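Local coordinates for protein nigritoxine (PDB 5M41) that is a bacterial toxin of Vibrio nigripulchritudo directed against crustaceans and insects, built on a new fold, at residues Thr679-Val684 with Phe689-Ile694; Leu230-Glu235 with Leu254-Asp259; Asn525-Ser530 with Gly547-Phe552; Ala311-Asp316 with Ile329-Ala334. All coordinates share one frame; numbering follows the deposited sequence.

Contact 1 (Thr679-Val684 with Phe689-Ile694); sequences TKMRKV and FALNNI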
loop_
_atom_site.group_PDB
_atom_site.type_symbol
_atom_site.label_atom_id
_atom_site.label_comp_id
_atom_site.label_asym_id
_atom_site.label_seq_id
_atom_site.Cartn_x
_atom_site.Cartn_y
_atom_site.Cartn_z
ATOM N N THR A 679 21.029 -11.011 15.442
ATOM C CA THR A 679 20.982 -12.469 15.463
ATOM C C THR A 679 19.545 -12.971 15.542
ATOM O O THR A 679 18.741 -12.582 14.700
ATOM C CB THR A 679 21.924 -13.053 16.538
ATOM O OG1 THR A 679 21.475 -12.633 17.825
ATOM C CG2 THR A 679 23.307 -12.498 16.359
ATOM N N LYS A 680 19.195 -13.797 16.528
ATOM C CA LYS A 680 17.841 -14.389 16.539
ATOM C C LYS A 680 16.696 -13.385 16.745
ATOM O O LYS A 680 15.516 -13.701 16.498
ATOM C CB LYS A 680 17.738 -15.565 17.514
ATOM C CG LYS A 680 18.728 -16.701 17.255
ATOM C CD LYS A 680 18.535 -17.362 15.893
ATOM C CE LYS A 680 19.522 -18.523 15.732
ATOM N NZ LYS A 680 20.107 -18.491 14.369
ATOM N N MET A 681 17.035 -12.180 17.186
ATOM C CA MET A 681 16.044 -11.084 17.287
ATOM C C MET A 681 15.738 -10.342 15.986
ATOM O O MET A 681 14.859 -9.468 15.977
ATOM C CB MET A 681 16.523 -10.042 18.301
ATOM C CG MET A 681 15.792 -10.040 19.613
ATOM S SD MET A 681 16.282 -8.570 20.546
ATOM C CE MET A 681 15.020 -7.416 20.018
ATOM N N ARG A 682 16.445 -10.659 14.896
ATOM C CA ARG A 682 16.407 -9.814 13.679
ATOM C C ARG A 682 15.004 -9.435 13.204
ATOM O O ARG A 682 14.754 -8.271 12.878
ATOM C CB ARG A 682 17.220 -10.427 12.515
ATOM C CG ARG A 682 16.840 -11.857 12.170
ATOM C CD ARG A 682 17.757 -12.483 11.111
ATOM N NE ARG A 682 17.895 -13.916 11.377
ATOM C CZ ARG A 682 18.954 -14.482 11.956
ATOM N NH1 ARG A 682 20.010 -13.749 12.295
ATOM N NH2 ARG A 682 18.967 -15.792 12.175
ATOM N N LYS A 683 14.082 -10.395 13.202
ATOM C CA LYS A 683 12.734 -10.136 12.669
ATOM C C LYS A 683 11.932 -9.092 13.450
ATOM O O LYS A 683 11.036 -8.465 12.888
ATOM C CB LYS A 683 11.938 -11.427 12.542
ATOM C CG LYS A 683 12.380 -12.299 11.383
ATOM C CD LYS A 683 11.552 -13.562 11.319
ATOM C CE LYS A 683 11.971 -14.420 10.139
ATOM N NZ LYS A 683 11.246 -15.721 10.173
ATOM N N VAL A 684 12.248 -8.907 14.734
ATOM C CA VAL A 684 11.579 -7.886 15.567
ATOM C C VAL A 684 11.757 -6.517 14.903
ATOM O O VAL A 684 10.859 -5.674 14.932
ATOM C CB VAL A 684 12.122 -7.874 17.023
ATOM C CG1 VAL A 684 11.422 -6.831 17.885
ATOM C CG2 VAL A 684 11.987 -9.250 17.648
ATOM N N PHE A 689 7.859 0.348 14.487
ATOM C CA PHE A 689 6.938 1.039 15.387
ATOM C C PHE A 689 6.957 0.394 16.775
ATOM O O PHE A 689 7.087 1.095 17.792
ATOM C CB PHE A 689 5.530 1.074 14.784
ATOM C CG PHE A 689 4.519 1.851 15.611
ATOM C CD1 PHE A 689 4.454 3.243 15.528
ATOM C CD2 PHE A 689 3.622 1.182 16.453
ATOM C CE1 PHE A 689 3.503 3.958 16.268
ATOM C CE2 PHE A 689 2.680 1.888 17.193
ATOM C CZ PHE A 689 2.619 3.279 17.095
ATOM N N ALA A 690 6.850 -0.934 16.821
ATOM C CA ALA A 690 6.892 -1.655 18.071
ATOM C C ALA A 690 8.221 -1.474 18.757
ATOM O O ALA A 690 8.258 -1.088 19.924
ATOM C CB ALA A 690 6.606 -3.134 17.868
ATOM N N LEU A 691 9.313 -1.735 18.028
ATOM C CA LEU A 691 10.665 -1.644 18.611
ATOM C C LEU A 691 11.039 -0.250 19.145
ATOM O O LEU A 691 11.603 -0.150 20.240
ATOM C CB LEU A 691 11.731 -2.129 17.613
ATOM C CG LEU A 691 13.119 -2.427 18.168
ATOM C CD1 LEU A 691 13.064 -3.428 19.316
ATOM C CD2 LEU A 691 14.011 -2.956 17.062
ATOM N N ASN A 692 10.761 0.803 18.369
ATOM C CA ASN A 692 10.973 2.196 18.831
ATOM C C ASN A 692 10.205 2.510 20.138
ATOM O O ASN A 692 10.748 3.132 21.056
ATOM C CB ASN A 692 10.552 3.208 17.750
ATOM C CG ASN A 692 11.489 3.205 16.542
ATOM O OD1 ASN A 692 12.574 2.622 16.579
ATOM N ND2 ASN A 692 11.064 3.847 15.455
ATOM N N ASN A 693 8.937 2.084 20.198
ATOM C CA ASN A 693 8.134 2.257 21.403
ATOM C C ASN A 693 8.646 1.465 22.608
ATOM O O ASN A 693 8.562 1.947 23.725
ATOM C CB ASN A 693 6.664 1.957 21.125
ATOM C CG ASN A 693 5.960 3.127 20.488
ATOM O OD1 ASN A 693 5.964 4.220 21.026
ATOM N ND2 ASN A 693 5.344 2.901 19.345
ATOM N N ILE A 694 9.184 0.260 22.382
ATOM C CA ILE A 694 9.806 -0.522 23.456
ATOM C C ILE A 694 10.967 0.275 24.068
ATOM O O ILE A 694 11.101 0.389 25.302
ATOM C CB ILE A 694 10.312 -1.873 22.924
ATOM C CG1 ILE A 694 9.149 -2.848 22.716
ATOM C CG2 ILE A 694 11.410 -2.466 23.818
ATOM C CD1 ILE A 694 9.569 -4.134 22.039
#
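Leu691, on helix 688-704, meets Val684 and Met681 of the short 3-10 segment that leads up to that helix. Taken in order, the helical segment begins with Phe689, whose carbonyl receives a backbone bond from Asn693 N. The amide of Asn693 folds back over the Phe689 ring, with ND2 lying 3.4 Å above the plane over the ring centre; the bond from ND2 to Phe689 O is weak, bent to 126°. Ala690 packs on Tyr609 and Tyr580. Leu691 carries the contact. Its CG stands anti to the backbone N (chi1 -165°), and the CD1 branch reaches Val684 CG1 at 4.0 Å, the two side chains crossing at about a right angle. Here a 3-10 turn in the connection between helices 667-676 and 688-704 folds back against the first turn of the second helix, through branched aliphatic groups and no hydrogen bond. The same Leu691 CD1 lies 4.5 Å from Met681 CE, a looser touch. Met681 also packs on Ile610, Val729 and Leu730, placing this contact among helices 603-614 and 719-731. Further along, Asn693 OD1 accepts a bond from Asn578 ND2, and at the segment's end Ile694 is buried against Tyr609.

Contact 2 (Leu230-Glu235 with Leu254-Asp259); sequences LEFTFE and LAKYFD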
loop_
_atom_site.group_PDB
_atom_site.type_symbol
_atom_site.label_atom_id
_atom_site.label_comp_id
_atom_site.label_asym_id
_atom_site.label_seq_id
_atom_site.Cartn_x
_atom_site.Cartn_y
_atom_site.Cartn_z
ATOM N N LEU A 230 3.298 -16.184 -24.434
ATOM C CA LEU A 230 2.568 -15.127 -23.788
ATOM C C LEU A 230 1.068 -15.350 -23.919
ATOM O O LEU A 230 0.491 -15.090 -24.969
ATOM C CB LEU A 230 2.988 -13.766 -24.397
ATOM C CG LEU A 230 4.451 -13.336 -24.216
ATOM C CD1 LEU A 230 4.751 -12.098 -25.073
ATOM C CD2 LEU A 230 4.784 -13.063 -22.752
ATOM N N GLU A 231 0.452 -15.827 -22.845
ATOM C CA GLU A 231 -0.985 -16.069 -22.815
ATOM C C GLU A 231 -1.746 -14.750 -22.894
ATOM O O GLU A 231 -1.348 -13.782 -22.284
ATOM C CB GLU A 231 -1.359 -16.770 -21.508
ATOM C CG GLU A 231 -2.735 -17.436 -21.521
ATOM C CD GLU A 231 -3.154 -17.957 -20.143
ATOM O OE1 GLU A 231 -4.207 -18.625 -20.037
ATOM O OE2 GLU A 231 -2.433 -17.693 -19.159
ATOM N N PHE A 232 -2.836 -14.729 -23.642
ATOM C CA PHE A 232 -3.661 -13.541 -23.737
ATOM C C PHE A 232 -5.078 -13.905 -24.170
ATOM O O PHE A 232 -5.262 -14.686 -25.103
ATOM C CB PHE A 232 -3.060 -12.569 -24.763
ATOM C CG PHE A 232 -3.831 -11.281 -24.899
ATOM C CD1 PHE A 232 -3.762 -10.308 -23.906
ATOM C CD2 PHE A 232 -4.634 -11.054 -26.004
ATOM C CE1 PHE A 232 -4.479 -9.123 -24.017
ATOM C CE2 PHE A 232 -5.360 -9.876 -26.125
ATOM C CZ PHE A 232 -5.282 -8.912 -25.124
ATOM N N THR A 233 -6.069 -13.317 -23.500
ATOM C CA THR A 233 -7.464 -13.456 -23.898
ATOM C C THR A 233 -8.073 -12.075 -24.112
ATOM O O THR A 233 -7.586 -11.079 -23.572
ATOM C CB THR A 233 -8.298 -14.194 -22.838
ATOM O OG1 THR A 233 -8.240 -13.449 -21.616
ATOM C CG2 THR A 233 -7.733 -15.589 -22.579
ATOM N N PHE A 234 -9.135 -12.042 -24.910
ATOM C CA PHE A 234 -9.896 -10.831 -25.201
ATOM C C PHE A 234 -11.016 -10.558 -24.181
ATOM O O PHE A 234 -11.604 -9.477 -24.165
ATOM C CB PHE A 234 -10.482 -10.907 -26.629
ATOM C CG PHE A 234 -11.056 -9.596 -27.119
ATOM C CD1 PHE A 234 -10.219 -8.497 -27.367
ATOM C CD2 PHE A 234 -12.439 -9.448 -27.323
ATOM C CE1 PHE A 234 -10.748 -7.282 -27.791
ATOM C CE2 PHE A 234 -12.977 -8.230 -27.746
ATOM C CZ PHE A 234 -12.119 -7.142 -27.988
ATOM N N GLU A 235 -11.313 -11.525 -23.326
ATOM C CA GLU A 235 -12.409 -11.377 -22.369
ATOM C C GLU A 235 -12.238 -10.154 -21.466
ATOM O O GLU A 235 -11.139 -9.873 -20.976
ATOM C CB GLU A 235 -12.570 -12.650 -21.537
ATOM C CG GLU A 235 -13.072 -13.823 -22.373
ATOM C CD GLU A 235 -12.947 -15.168 -21.679
ATOM O OE1 GLU A 235 -12.496 -15.213 -20.511
ATOM O OE2 GLU A 235 -13.303 -16.186 -22.319
ATOM N N LEU A 254 -6.619 -2.987 -22.465
ATOM C CA LEU A 254 -5.752 -2.502 -23.514
ATOM C C LEU A 254 -4.322 -2.246 -22.995
ATOM O O LEU A 254 -3.347 -2.562 -23.679
ATOM C CB LEU A 254 -6.368 -1.251 -24.138
ATOM C CG LEU A 254 -5.624 -0.537 -25.261
ATOM C CD1 LEU A 254 -5.428 -1.509 -26.434
ATOM C CD2 LEU A 254 -6.391 0.703 -25.696
ATOM N N ALA A 255 -4.172 -1.681 -21.792
ATOM C CA ALA A 255 -2.817 -1.603 -21.215
ATOM C C ALA A 255 -2.174 -3.007 -21.079
ATOM O O ALA A 255 -0.958 -3.198 -21.323
ATOM C CB ALA A 255 -2.844 -0.905 -19.863
ATOM N N LYS A 256 -2.971 -3.992 -20.695
ATOM C CA LYS A 256 -2.449 -5.379 -20.658
ATOM C C LYS A 256 -1.966 -5.813 -22.057
ATOM O O LYS A 256 -0.907 -6.412 -22.200
ATOM C CB LYS A 256 -3.484 -6.363 -20.098
ATOM C CG LYS A 256 -2.959 -7.801 -19.963
ATOM C CD LYS A 256 -3.992 -8.788 -19.391
ATOM C CE LYS A 256 -5.150 -8.983 -20.361
ATOM N NZ LYS A 256 -6.371 -9.542 -19.717
ATOM N N TYR A 257 -2.716 -5.467 -23.095
ATOM C CA TYR A 257 -2.310 -5.843 -24.453
ATOM C C TYR A 257 -1.008 -5.123 -24.871
ATOM O O TYR A 257 -0.075 -5.748 -25.384
ATOM C CB TYR A 257 -3.434 -5.584 -25.478
ATOM C CG TYR A 257 -3.039 -6.040 -26.876
ATOM C CD1 TYR A 257 -2.491 -7.319 -27.072
ATOM C CD2 TYR A 257 -3.200 -5.201 -28.002
ATOM C CE1 TYR A 257 -2.120 -7.751 -28.344
ATOM C CE2 TYR A 257 -2.823 -5.631 -29.273
ATOM C CZ TYR A 257 -2.288 -6.908 -29.431
ATOM O OH TYR A 257 -1.895 -7.361 -30.669
ATOM N N PHE A 258 -0.936 -3.815 -24.621
ATOM C CA PHE A 258 0.295 -3.116 -24.894
ATOM C C PHE A 258 1.474 -3.711 -24.132
ATOM O O PHE A 258 2.545 -3.861 -24.702
ATOM C CB PHE A 258 0.156 -1.638 -24.560
ATOM C CG PHE A 258 -0.433 -0.824 -25.676
ATOM C CD1 PHE A 258 0.248 -0.681 -26.896
ATOM C CD2 PHE A 258 -1.666 -0.197 -25.513
ATOM C CE1 PHE A 258 -0.299 0.091 -27.928
ATOM C CE2 PHE A 258 -2.208 0.591 -26.528
ATOM C CZ PHE A 258 -1.522 0.740 -27.738
ATOM N N ASP A 259 1.270 -4.064 -22.861
ATOM C CA ASP A 259 2.337 -4.672 -22.054
ATOM C C ASP A 259 2.805 -5.990 -22.708
ATOM O O ASP A 259 3.992 -6.319 -22.712
ATOM C CB ASP A 259 1.834 -5.001 -20.642
ATOM C CG ASP A 259 1.615 -3.770 -19.763
ATOM O OD1 ASP A 259 2.012 -2.640 -20.145
ATOM O OD2 ASP A 259 0.995 -3.950 -18.672
HETATM O O HOH W 1 -5.148 -12.196 -20.992
#
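Phe232 and Tyr257 meet where an irregular stretch following the short strand 229-230 lies along helix 253-264, a loop-on-helix packing within a largely helical part of the toxin. The Phe232 side chain leaves CB with its ring anti to the backbone N (chi1 -178°), a torsion that carries it across to the helix. Along one flank of the ring, CD1 and then CE1 approach Lys256 CE, the closer approach being Phe232 CE1 to Lys256 CE at 3.7 Å. Phe232 CE1 also comes within 4.0 Å of Tyr257 CA. At the tip, Phe232 CZ sits 3.8 Å from both Tyr257 CB and Tyr257 CD1, and on the other flank CE2 nears the same CD1. That carbon lies over one face of the Phe232 ring, offset toward its rim; the two ring planes are inclined obliquely, at 37°. Ala211, Phe237 and Leu260 add to the packing around Phe232, while Tyr257 OH is hydrogen-bonded to Ser210 OG on helix 206-215. Lys256, bent at chi3 (67°), passes beside the ring and swings its amine toward the loop backbone. There a water accepts a bond from Thr233 N at 2.9 Å and a weak one from Lys256 NZ at 3.2 Å.

Contact 3 (Asn525-Ser530 with Gly547-Phe552); sequences NRLQES and GEEFDF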
loop_
_atom_site.group_PDB
_atom_site.type_symbol
_atom_site.label_atom_id
_atom_site.label_comp_id
_atom_site.label_asym_id
_atom_site.label_seq_id
_atom_site.Cartn_x
_atom_site.Cartn_y
_atom_site.Cartn_z
ATOM N N ASN A 525 -5.637 -2.521 39.210
ATOM C CA ASN A 525 -5.682 -1.235 38.505
ATOM C C ASN A 525 -6.431 -1.365 37.185
ATOM O O ASN A 525 -6.302 -2.374 36.492
ATOM C CB ASN A 525 -4.268 -0.687 38.281
ATOM C CG ASN A 525 -3.497 -0.510 39.583
ATOM O OD1 ASN A 525 -3.756 0.412 40.352
ATOM N ND2 ASN A 525 -2.550 -1.399 39.838
ATOM N N ARG A 526 -7.230 -0.354 36.854
ATOM C CA ARG A 526 -7.971 -0.352 35.608
ATOM C C ARG A 526 -8.139 1.044 35.100
ATOM O O ARG A 526 -8.485 1.941 35.882
ATOM C CB ARG A 526 -9.340 -0.996 35.783
ATOM C CG ARG A 526 -9.370 -2.470 35.437
ATOM C CD ARG A 526 -10.802 -2.919 35.253
ATOM N NE ARG A 526 -10.877 -4.160 34.490
ATOM C CZ ARG A 526 -11.382 -5.300 34.955
ATOM N NH1 ARG A 526 -11.876 -5.366 36.189
ATOM N NH2 ARG A 526 -11.402 -6.375 34.176
ATOM N N LEU A 527 -7.898 1.226 33.795
ATOM C CA LEU A 527 -8.201 2.486 33.133
ATOM C C LEU A 527 -9.721 2.571 32.941
ATOM O O LEU A 527 -10.341 1.682 32.341
ATOM C CB LEU A 527 -7.492 2.588 31.784
ATOM C CG LEU A 527 -5.977 2.847 31.842
ATOM C CD1 LEU A 527 -5.295 2.521 30.511
ATOM C CD2 LEU A 527 -5.662 4.270 32.311
ATOM N N GLN A 528 -10.330 3.635 33.456
ATOM C CA GLN A 528 -11.785 3.720 33.416
ATOM C C GLN A 528 -12.209 5.098 33.001
ATOM O O GLN A 528 -11.516 6.079 33.265
ATOM C CB GLN A 528 -12.384 3.339 34.770
ATOM C CG GLN A 528 -12.340 1.848 35.059
ATOM C CD GLN A 528 -13.074 1.458 36.338
ATOM O OE1 GLN A 528 -12.807 1.995 37.409
ATOM N NE2 GLN A 528 -13.977 0.494 36.230
ATOM N N GLU A 529 -13.336 5.166 32.311
ATOM C CA GLU A 529 -13.918 6.451 31.988
ATOM C C GLU A 529 -15.032 6.787 33.008
ATOM O O GLU A 529 -15.807 5.911 33.403
ATOM C CB GLU A 529 -14.453 6.466 30.554
ATOM C CG GLU A 529 -15.769 5.731 30.378
ATOM C CD GLU A 529 -16.639 6.276 29.253
ATOM O OE1 GLU A 529 -16.762 7.514 29.088
ATOM O OE2 GLU A 529 -17.221 5.439 28.535
ATOM N N SER A 530 -15.101 8.054 33.411
ATOM C CA SER A 530 -16.158 8.535 34.308
ATOM C C SER A 530 -17.308 9.135 33.505
ATOM O O SER A 530 -17.094 9.685 32.422
ATOM C CB SER A 530 -15.611 9.571 35.290
ATOM O OG SER A 530 -15.110 10.694 34.582
ATOM N N GLY A 547 -8.900 -2.589 21.775
ATOM C CA GLY A 547 -8.519 -1.632 20.759
ATOM C C GLY A 547 -8.552 -0.203 21.243
ATOM O O GLY A 547 -7.638 0.573 20.973
ATOM N N GLU A 548 -9.609 0.161 21.968
ATOM C CA GLU A 548 -9.724 1.525 22.462
ATOM C C GLU A 548 -8.681 1.851 23.550
ATOM O O GLU A 548 -8.105 2.947 23.535
ATOM C CB GLU A 548 -11.153 1.799 22.950
ATOM C CG GLU A 548 -11.528 3.268 22.931
ATOM C CD GLU A 548 -12.898 3.545 23.552
ATOM O OE1 GLU A 548 -13.764 2.643 23.573
ATOM O OE2 GLU A 548 -13.108 4.676 24.024
ATOM N N GLU A 549 -8.453 0.925 24.496
ATOM C CA GLU A 549 -7.374 1.109 25.508
ATOM C C GLU A 549 -6.011 1.245 24.820
ATOM O O GLU A 549 -5.169 2.061 25.226
ATOM C CB GLU A 549 -7.291 -0.046 26.520
ATOM C CG GLU A 549 -6.295 0.255 27.642
ATOM C CD GLU A 549 -6.321 -0.745 28.793
ATOM O OE1 GLU A 549 -7.429 -1.135 29.221
ATOM O OE2 GLU A 549 -5.221 -1.147 29.269
ATOM N N PHE A 550 -5.802 0.436 23.786
ATOM C CA PHE A 550 -4.537 0.474 23.035
ATOM C C PHE A 550 -4.345 1.863 22.421
ATOM O O PHE A 550 -3.286 2.460 22.550
ATOM C CB PHE A 550 -4.498 -0.632 21.960
ATOM C CG PHE A 550 -3.228 -0.650 21.136
ATOM C CD1 PHE A 550 -2.079 -1.263 21.614
ATOM C CD2 PHE A 550 -3.196 -0.060 19.871
ATOM C CE1 PHE A 550 -0.921 -1.304 20.847
ATOM C CE2 PHE A 550 -2.040 -0.095 19.102
ATOM C CZ PHE A 550 -0.899 -0.716 19.597
ATOM N N ASP A 551 -5.387 2.382 21.776
ATOM C CA ASP A 551 -5.321 3.706 21.173
ATOM C C ASP A 551 -5.127 4.787 22.267
ATOM O O ASP A 551 -4.301 5.701 22.124
ATOM C CB ASP A 551 -6.579 3.943 20.328
ATOM C CG ASP A 551 -6.623 5.321 19.700
ATOM O OD1 ASP A 551 -5.734 5.666 18.899
ATOM O OD2 ASP A 551 -7.566 6.072 19.996
ATOM N N PHE A 552 -5.861 4.670 23.375
ATOM C CA PHE A 552 -5.653 5.606 24.477
ATOM C C PHE A 552 -4.207 5.580 24.959
ATOM O O PHE A 552 -3.592 6.629 25.183
ATOM C CB PHE A 552 -6.585 5.328 25.652
ATOM C CG PHE A 552 -6.192 6.057 26.909
ATOM C CD1 PHE A 552 -6.545 7.386 27.091
ATOM C CD2 PHE A 552 -5.466 5.417 27.903
ATOM C CE1 PHE A 552 -6.182 8.068 28.240
ATOM C CE2 PHE A 552 -5.089 6.088 29.060
ATOM C CZ PHE A 552 -5.453 7.419 29.230
HETATM O O HOH W 2 -7.113 -1.158 32.098
#
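A helix laid against an antiparallel sheet brings Leu527 of strand 523-532 onto Glu549 and Phe552, which lie one turn apart on helix 546-555. The isobutyl end of Leu527 fits between the two helical side chains. With CG anti to the carbonyl carbon (chi1 -74°), the branch is directed toward the helix. Leu527 CD1 lies 3.8 Å from Glu549 CG and packs along the aliphatic and carboxylate part of that chain, and it also meets the ring of Phe552, 3.9 Å from Phe552 CE2. Leu527 CD2 approaches Phe552 CE2 at 3.8 Å, obliquely to the ring. Leu527 and Glu549 cross at about a right angle.

The glutamate has a polar role beside this apolar one. Its chain runs extended from CG, and Glu549 OE1 accepts a bond from a water at 2.9 Å; the water in turn accepts one from Leu527 N at 3.0 Å. A single water therefore links strand backbone to helix side chain, although no direct hydrogen bond joins the segments. The other oxygen, OE2, forms a salt bridge with Arg553 one turn on, which probably helps fix the carboxylate and favour its charged form. Tyr511 on the adjacent strand packs on Leu527, and Val630 of helix 625-632 on Glu549. With strand 538-542 leading from the sheet into the helix, this is a helix packed on one face of an antiparallel sheet, as in alpha+beta folds.

Contact 4 (Ala311-Asp316 with Ile329-Ala334); sequences AGLTAD and ISLSLA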
loop_
_atom_site.group_PDB
_atom_site.type_symbol
_atom_site.label_atom_id
_atom_site.label_comp_id
_atom_site.label_asym_id
_atom_site.label_seq_id
_atom_site.Cartn_x
_atom_site.Cartn_y
_atom_site.Cartn_z
ATOM N N ALA A 311 -13.988 6.344 -1.974
ATOM C CA ALA A 311 -14.654 6.838 -3.187
ATOM C C ALA A 311 -15.067 8.284 -2.964
ATOM O O ALA A 311 -14.934 9.130 -3.871
ATOM C CB ALA A 311 -15.869 5.991 -3.530
ATOM N N GLY A 312 -15.544 8.558 -1.744
ATOM C CA GLY A 312 -15.919 9.917 -1.324
ATOM C C GLY A 312 -14.751 10.885 -1.407
ATOM O O GLY A 312 -14.884 11.996 -1.933
ATOM N N LEU A 313 -13.594 10.453 -0.913
ATOM C CA LEU A 313 -12.398 11.291 -0.959
ATOM C C LEU A 313 -11.999 11.616 -2.397
ATOM O O LEU A 313 -11.624 12.750 -2.706
ATOM C CB LEU A 313 -11.236 10.599 -0.242
ATOM C CG LEU A 313 -9.919 11.361 -0.056
ATOM C CD1 LEU A 313 -10.056 12.442 1.016
ATOM C CD2 LEU A 313 -8.834 10.364 0.328
ATOM N N THR A 314 -12.066 10.624 -3.278
ATOM C CA THR A 314 -11.705 10.853 -4.681
ATOM C C THR A 314 -12.693 11.812 -5.360
ATOM O O THR A 314 -12.286 12.697 -6.137
ATOM C CB THR A 314 -11.599 9.528 -5.470
ATOM O OG1 THR A 314 -10.825 8.580 -4.721
ATOM C CG2 THR A 314 -10.927 9.755 -6.802
ATOM N N ALA A 315 -13.986 11.630 -5.071
ATOM C CA ALA A 315 -15.041 12.469 -5.656
ATOM C C ALA A 315 -14.841 13.919 -5.231
ATOM O O ALA A 315 -14.888 14.813 -6.068
ATOM C CB ALA A 315 -16.425 11.956 -5.270
ATOM N N ASP A 316 -14.560 14.147 -3.950
ATOM C CA ASP A 316 -14.387 15.528 -3.458
ATOM C C ASP A 316 -13.203 16.227 -4.113
ATOM O O ASP A 316 -13.283 17.416 -4.414
ATOM C CB ASP A 316 -14.253 15.590 -1.938
ATOM C CG ASP A 316 -15.473 15.060 -1.213
ATOM O OD1 ASP A 316 -16.537 14.866 -1.845
ATOM O OD2 ASP A 316 -15.359 14.822 0.006
ATOM N N ILE A 329 -3.356 9.669 -10.275
ATOM C CA ILE A 329 -3.325 9.800 -8.844
ATOM C C ILE A 329 -3.057 8.433 -8.210
ATOM O O ILE A 329 -3.294 7.392 -8.830
ATOM C CB ILE A 329 -4.619 10.443 -8.277
ATOM C CG1 ILE A 329 -5.855 9.617 -8.591
ATOM C CG2 ILE A 329 -4.817 11.871 -8.811
ATOM C CD1 ILE A 329 -7.050 9.987 -7.718
ATOM N N SER A 330 -2.527 8.453 -6.999
ATOM C CA SER A 330 -2.391 7.262 -6.206
ATOM C C SER A 330 -3.366 7.444 -5.054
ATOM O O SER A 330 -3.219 8.385 -4.257
ATOM C CB SER A 330 -0.968 7.141 -5.676
ATOM O OG SER A 330 -0.880 6.118 -4.691
ATOM N N LEU A 331 -4.381 6.590 -4.987
ATOM C CA LEU A 331 -5.206 6.546 -3.800
ATOM C C LEU A 331 -4.582 5.516 -2.865
ATOM O O LEU A 331 -4.644 4.300 -3.123
ATOM C CB LEU A 331 -6.667 6.228 -4.139
ATOM C CG LEU A 331 -7.625 5.737 -3.042
ATOM C CD1 LEU A 331 -7.807 6.751 -1.927
ATOM C CD2 LEU A 331 -8.969 5.406 -3.665
ATOM N N SER A 332 -3.963 6.003 -1.795
ATOM C CA SER A 332 -3.300 5.142 -0.823
ATOM C C SER A 332 -4.272 4.739 0.256
ATOM O O SER A 332 -4.941 5.583 0.822
ATOM C CB SER A 332 -2.121 5.863 -0.149
ATOM O OG SER A 332 -1.041 6.048 -1.049
ATOM N N LEU A 333 -4.339 3.445 0.541
ATOM C CA LEU A 333 -5.072 2.958 1.683
ATOM C C LEU A 333 -4.020 2.312 2.554
ATOM O O LEU A 333 -3.486 1.238 2.227
ATOM C CB LEU A 333 -6.151 1.981 1.235
ATOM C CG LEU A 333 -7.194 2.581 0.279
ATOM C CD1 LEU A 333 -8.010 1.479 -0.363
ATOM C CD2 LEU A 333 -8.104 3.561 1.015
ATOM N N ALA A 334 -3.680 3.006 3.634
ATOM C CA ALA A 334 -2.554 2.632 4.474
ATOM C C ALA A 334 -3.056 2.282 5.845
ATOM O O ALA A 334 -3.750 3.073 6.468
ATOM C CB ALA A 334 -1.555 3.774 4.566
#
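Thr314 and Leu313 of helix 302-319 rest on Leu331 and Ile329 of strand 328-336, a helix-on-sheet packing in which the helix precedes the strand in the chain. The short segments run roughly antiparallel, at 150°, with their axes 10.3 Å apart at closest approach. The strand belongs to an antiparallel sheet and is flanked by strands 340-348 and 366-370; Ile329 and Leu331, two positions apart, both point from it toward the helix.

Purely apolar touches come first. Thr314 CG2 lies 4.0 Å from Ile329 CD1, the two side chains meeting at a slant. Ile329 holds CG1 between its backbone N and carbonyl carbon (chi1 61°), and its chain then extends to bring CD1 up to the helix. More loosely, Leu313 CD2 and Leu331 CD1 are 4.4 Å apart. Leu345 touches both of these leucines, while Leu376 and Phe380 of helix 373-382 pack on Leu331, making it a meeting point of two helices and the sheet.

The remaining touch pairs a polar atom with a methyl. The hydroxyl of Thr314 is turned back along its own helix and is hydrogen-bonded to the carbonyl of Ala310, which satisfies this buried group without help from the strand. Toward the strand its OG1 meets a hydrocarbon surface, lying 3.8 Å from Leu331 CD2.

Overall arrangement
The four contacts follow one another along the chain in the order 2, 4, 3, 1, each closing before the next opens, and none touches another. Contact 2 stands on the opposite side of the chain's centre from contacts 1 and 3, its centre about 44 Å and about 53 Å from theirs. Contact 4, closest to the chain's centre at about 13 Å from it, lies between: its centre is about 27 Å from that of contact 2 and about 32 Å from those of both contacts 1 and 3. Contacts 1 and 3 come closest, with nearest atoms about 5 Å apart, and Tyr580 packs on both Ala690 and Phe550. The magnesium site formed by Val189, Glu192 and Asp195 includes no residue of these contacts.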